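Local coordinates for protein 11S globulin (Wrightia tinctoria, PDB 5WXU) that probably serves as a hexameric seed storage globulin, a nutrient reservoir that also binds the plant hormone auxin (indole-3-acetic acid), at residues I295-L300 with S320-I325; S354-T359 with Q384-P389. All blocks are in the same frame, centred on the assembly; numbering follows the deposited sequence. Where two conformers were deposited one is given.

Contact 1. Residues I295-L300 with S320-I325; sequences IKENLL and SYNLPI. With PO4 (phosphate ion), chain O.
Leu323 meets the backbone of Ile295 and Lys296 with the fork of its side chain: CD2 lies 4.0 Å from Ile295 O, and CD1 is 4.1 Å from Lys296 N. Its CG is anti to the backbone N (chi1 178°), which carries both methyls out to the facing chain. Beside it, Ile325 CD1 touches Ile295 CD1 at 3.7 Å in the given conformer of Ile295, one of two deposited. On the other flank the carboxylate of Glu297 comes end-on to the methylene of Asn322, with OE2 3.8 Å and OE1 3.9 Å from Asn322 CB. The two side chains run at about a right angle, their carboxylate and amide planes 54° apart, and this approach is one of simple van der Waals contact.

Strand 296-298 belongs to the two-cupin fold of the 11S globulins as the outermost strand, within this chain, of the N-terminal sheet, pairing with strand 158-162, while 320-325 leads into helix 325-329. The contact thus sits on the seam between the cupin halves.

Further out, charges and amides fix the polar ends. Glu297 forms salt bridges through OE1 to Arg294 and through OE2 to Arg304, so its buried carboxylate is probably held ionised. Asn322 OD1 accepts from Asn319 N, while its ND2 makes a weak bond to Thr292 O of a second subunit. Asp158 takes both a salt bridge from Lys296 NZ and a hydrogen bond from Asn298 ND2. Where the strand ends, Asn298 OD1 takes the N-H of Leu300 N at 2.9 Å, an Asx turn.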
# COMPACT_ATOMS: atom_id res chain seq x y z
N ILE B 295 -21.12 2.05 5.66
CA ILE B 295 -21.68 2.03 4.31
C ILE B 295 -22.24 3.41 3.86
O ILE B 295 -22.46 3.67 2.66
CB ILE B 295 -22.80 0.98 4.28
CG1 ILE B 295 -22.25 -0.44 4.28
CG2 ILE B 295 -23.73 1.14 3.11
CD1 ILE B 295 -21.16 -0.69 3.29
N LYS B 296 -22.46 4.28 4.82
CA LYS B 296 -23.13 5.52 4.48
C LYS B 296 -22.69 6.69 5.30
O LYS B 296 -22.11 6.52 6.37
CB LYS B 296 -24.64 5.35 4.68
CG LYS B 296 -25.06 5.17 6.09
CD LYS B 296 -26.52 4.74 6.07
CE LYS B 296 -27.16 4.76 7.42
NZ LYS B 296 -27.24 6.11 8.01
N GLU B 297 -23.04 7.88 4.81
CA GLU B 297 -22.89 9.11 5.54
C GLU B 297 -23.99 10.06 5.11
O GLU B 297 -24.38 10.08 3.95
CB GLU B 297 -21.54 9.68 5.18
CG GLU B 297 -21.11 10.92 5.95
CD GLU B 297 -19.62 11.11 6.04
OE1 GLU B 297 -18.89 10.10 6.25
OE2 GLU B 297 -19.11 12.24 5.89
N ASN B 298 -24.44 10.86 6.04
CA ASN B 298 -25.47 11.87 5.78
C ASN B 298 -24.83 13.21 5.43
O ASN B 298 -23.92 13.69 6.12
CB ASN B 298 -26.42 11.98 6.99
CG ASN B 298 -27.66 12.73 6.64
OD1 ASN B 298 -27.63 13.95 6.53
ND2 ASN B 298 -28.76 12.01 6.48
N LEU B 299 -25.28 13.80 4.32
CA LEU B 299 -24.67 15.04 3.82
C LEU B 299 -25.61 16.24 4.06
O LEU B 299 -25.24 17.31 3.61
CB LEU B 299 -24.39 14.92 2.38
CG LEU B 299 -23.39 13.86 2.00
CD1 LEU B 299 -23.06 13.98 0.54
CD2 LEU B 299 -22.11 13.98 2.87
N LEU B 300 -26.75 16.02 4.72
CA LEU B 300 -27.80 17.05 4.70
C LEU B 300 -27.64 18.17 5.68
O LEU B 300 -28.08 19.31 5.38
CB LEU B 300 -29.18 16.43 4.92
CG LEU B 300 -30.37 17.34 4.78
CD1 LEU B 300 -30.29 18.23 3.55
CD2 LEU B 300 -31.57 16.44 4.72
N SER B 320 -13.11 9.20 0.13
CA SER B 320 -12.44 8.20 0.94
C SER B 320 -11.66 8.72 2.15
O SER B 320 -11.25 7.96 2.98
CB SER B 320 -11.64 7.27 0.08
OG SER B 320 -10.68 7.98 -0.67
N TYR B 321 -11.53 10.02 2.30
CA TYR B 321 -11.02 10.58 3.56
C TYR B 321 -12.09 10.67 4.66
O TYR B 321 -11.83 11.04 5.80
CB TYR B 321 -10.37 11.92 3.34
CG TYR B 321 -9.11 11.87 2.57
CD1 TYR B 321 -7.96 11.34 3.13
CD2 TYR B 321 -9.02 12.45 1.34
CE1 TYR B 321 -6.77 11.34 2.43
CE2 TYR B 321 -7.84 12.45 0.62
CZ TYR B 321 -6.72 11.91 1.18
OH TYR B 321 -5.53 11.90 0.46
N ASN B 322 -13.33 10.35 4.29
CA ASN B 322 -14.51 10.39 5.12
C ASN B 322 -15.05 8.99 5.28
O ASN B 322 -15.24 8.50 6.36
CB ASN B 322 -15.64 11.33 4.54
CG ASN B 322 -15.11 12.66 4.00
OD1 ASN B 322 -15.48 13.19 2.86
ND2 ASN B 322 -14.21 13.26 4.81
N LEU B 323 -15.31 8.33 4.17
CA LEU B 323 -15.95 7.05 4.18
C LEU B 323 -15.03 6.05 3.49
O LEU B 323 -14.91 6.04 2.28
CB LEU B 323 -17.30 7.15 3.41
CG LEU B 323 -18.20 5.93 3.22
CD1 LEU B 323 -18.52 5.34 4.56
CD2 LEU B 323 -19.41 6.24 2.38
N PRO B 324 -14.42 5.10 4.25
CA PRO B 324 -13.36 4.28 3.74
C PRO B 324 -13.66 3.41 2.57
O PRO B 324 -12.83 3.28 1.68
CB PRO B 324 -12.93 3.41 4.97
CG PRO B 324 -13.42 4.13 6.09
CD PRO B 324 -14.53 5.05 5.71
N ILE B 325 -14.87 2.86 2.53
CA ILE B 325 -15.27 1.93 1.43
C ILE B 325 -15.24 2.59 0.05
O ILE B 325 -15.07 1.92 -0.96
CB ILE B 325 -16.64 1.28 1.71
CG1 ILE B 325 -16.82 0.04 0.84
CG2 ILE B 325 -17.77 2.27 1.66
CD1 ILE B 325 -18.09 -0.74 1.18
P PO4 O . -5.55 13.68 -2.56
O1 PO4 O . -5.46 12.30 -1.94
O2 PO4 O . -6.92 14.11 -2.97
O3 PO4 O . -5.01 14.52 -1.40
O4 PO4 O . -4.61 13.66 -3.77

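Contact 2. Residues S354-T359 with Q384-P389; sequences SISYVT and QLFIIP
Ile355 CG2 is the hub of the apolar centre, touching Leu385 CD1 at 3.8 Å and Ile387 CD1 at 3.9 Å, the three side chains lying side by side and pointing the same way. This face of the sheet turns toward Trp68 and helix 73-78.

On the other face the Phe386 ring lies over Ser356 CB, a CH-pi contact 3.6 Å from the ring centroid and 16° off its normal. Phe386 CG sits between its backbone N and carbonyl carbon (chi1 58°), swinging the ring across to the neighbouring strand, where Val358 CG2 meets its edge. An alanine in place of Phe386 would probably open a gap over Ser356 and leave Val358 without its aromatic neighbour.

Between the faces run antiparallel backbone bonds joining Ser354 with Ile388 and Ser356 with Phe386 in both directions, and Val358 N with Gln384 O at 3.0 Å. The shortest, Ser356 N to Phe386 O, measures 2.7 Å. A water donates to Phe386 O at 3.1 Å and bonds to Ser354 OG and Ser356 OG; the latter also pairs with Thr407.

Phe386 O is thus gripped twice, by the Ser356 N-H and by the water, which ties both serine hydroxyls to the backbone of this cupin sheet.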
# COMPACT_ATOMS: atom_id res chain seq x y z
N SER B 354 -19.03 13.85 -13.61
CA SER B 354 -19.98 14.20 -12.55
C SER B 354 -21.39 13.92 -13.02
O SER B 354 -21.76 14.22 -14.16
CB SER B 354 -19.85 15.65 -12.02
OG SER B 354 -20.08 16.59 -13.05
N ILE B 355 -22.15 13.28 -12.15
CA ILE B 355 -23.56 12.98 -12.39
C ILE B 355 -24.35 13.67 -11.25
O ILE B 355 -24.29 13.26 -10.07
CB ILE B 355 -23.80 11.46 -12.34
CG1 ILE B 355 -22.92 10.74 -13.33
CG2 ILE B 355 -25.27 11.14 -12.55
CD1 ILE B 355 -21.58 10.26 -12.79
N SER B 356 -25.11 14.71 -11.62
CA SER B 356 -25.85 15.56 -10.63
C SER B 356 -27.35 15.35 -10.68
O SER B 356 -27.88 15.13 -11.74
CB SER B 356 -25.60 17.01 -10.86
OG SER B 356 -24.22 17.36 -10.67
N TYR B 357 -27.96 15.32 -9.50
CA TYR B 357 -29.43 15.24 -9.39
C TYR B 357 -29.91 16.43 -8.63
O TYR B 357 -29.43 16.70 -7.57
CB TYR B 357 -29.77 13.99 -8.63
CG TYR B 357 -31.25 13.75 -8.53
CD1 TYR B 357 -31.97 13.39 -9.66
CD2 TYR B 357 -31.91 13.90 -7.34
CE1 TYR B 357 -33.36 13.26 -9.59
CE2 TYR B 357 -33.27 13.68 -7.24
CZ TYR B 357 -33.99 13.34 -8.39
OH TYR B 357 -35.38 13.20 -8.30
N VAL B 358 -30.89 17.15 -9.15
CA VAL B 358 -31.40 18.33 -8.49
C VAL B 358 -32.54 17.95 -7.55
O VAL B 358 -33.60 17.49 -8.00
CB VAL B 358 -31.92 19.33 -9.52
CG1 VAL B 358 -32.30 20.65 -8.85
CG2 VAL B 358 -30.91 19.62 -10.59
N THR B 359 -32.33 18.11 -6.27
CA THR B 359 -33.31 17.74 -5.29
C THR B 359 -34.22 18.86 -4.92
O THR B 359 -35.34 18.56 -4.44
CB THR B 359 -32.68 17.19 -4.03
OG1 THR B 359 -31.57 18.00 -3.66
CG2 THR B 359 -32.18 15.77 -4.34
N GLN B 384 -34.40 16.57 -12.22
CA GLN B 384 -33.56 16.35 -13.34
C GLN B 384 -32.17 15.83 -12.90
O GLN B 384 -31.66 16.24 -11.86
CB GLN B 384 -33.39 17.59 -14.21
CG GLN B 384 -34.72 18.11 -14.81
CD GLN B 384 -34.53 19.34 -15.67
OE1 GLN B 384 -33.77 20.20 -15.31
NE2 GLN B 384 -35.13 19.36 -16.86
N LEU B 385 -31.61 14.98 -13.77
CA LEU B 385 -30.23 14.53 -13.75
C LEU B 385 -29.41 15.25 -14.81
O LEU B 385 -29.88 15.45 -15.93
CB LEU B 385 -30.22 13.04 -14.06
CG LEU B 385 -29.00 12.18 -13.67
CD1 LEU B 385 -29.01 11.92 -12.16
CD2 LEU B 385 -28.93 10.87 -14.46
N PHE B 386 -28.15 15.57 -14.52
CA PHE B 386 -27.22 16.12 -15.56
C PHE B 386 -25.81 15.60 -15.41
O PHE B 386 -25.33 15.39 -14.23
CB PHE B 386 -27.23 17.67 -15.73
CG PHE B 386 -26.91 18.48 -14.52
CD1 PHE B 386 -25.60 18.89 -14.29
CD2 PHE B 386 -27.88 18.91 -13.64
CE1 PHE B 386 -25.27 19.67 -13.22
CE2 PHE B 386 -27.55 19.66 -12.54
CZ PHE B 386 -26.23 20.09 -12.35
N ILE B 387 -25.22 15.29 -16.56
CA ILE B 387 -23.89 14.67 -16.63
C ILE B 387 -22.92 15.71 -17.18
O ILE B 387 -23.20 16.32 -18.18
CB ILE B 387 -23.89 13.40 -17.53
CG1 ILE B 387 -24.52 12.20 -16.84
CG2 ILE B 387 -22.47 12.94 -17.80
CD1 ILE B 387 -25.77 12.41 -16.18
N ILE B 388 -21.82 15.96 -16.48
CA ILE B 388 -20.74 16.78 -16.93
C ILE B 388 -19.49 15.87 -17.07
O ILE B 388 -18.93 15.48 -16.03
CB ILE B 388 -20.43 17.96 -16.04
CG1 ILE B 388 -21.66 18.86 -15.94
CG2 ILE B 388 -19.35 18.79 -16.67
CD1 ILE B 388 -21.69 19.70 -14.76
N PRO B 389 -19.12 15.53 -18.29
CA PRO B 389 -17.87 14.70 -18.44
C PRO B 389 -16.62 15.39 -17.94
O PRO B 389 -16.52 16.63 -17.92
CB PRO B 389 -17.75 14.46 -19.96
CG PRO B 389 -19.19 14.71 -20.49
CD PRO B 389 -19.69 15.84 -19.61
O HOH W 1 -22.84 16.86 -13.06

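How the contacts relate
From the N terminus, after the N-terminal cupin strands, strand 296-298 pairs with 158-162 at the end of their sheet. Contact 1 then closes a loop of 19 residues holding strands 307-309 and 313-318, and so joins the N-terminal sheet to the start of helix 325-329. After strands 332-338 and 343-349, contact 2 closes a second loop, of 24 residues, around strands 361-368, 376-377 and 379-381, bringing 385-388 to the outer edge, within this chain, of the C-terminal six-stranded sheet. The two loops follow in series, neither nested nor crossed. The centres of contact 1 and contact 2 are about 20 Å apart. Strand 313-318, inside the first loop, belongs to the same sheet as contact 2.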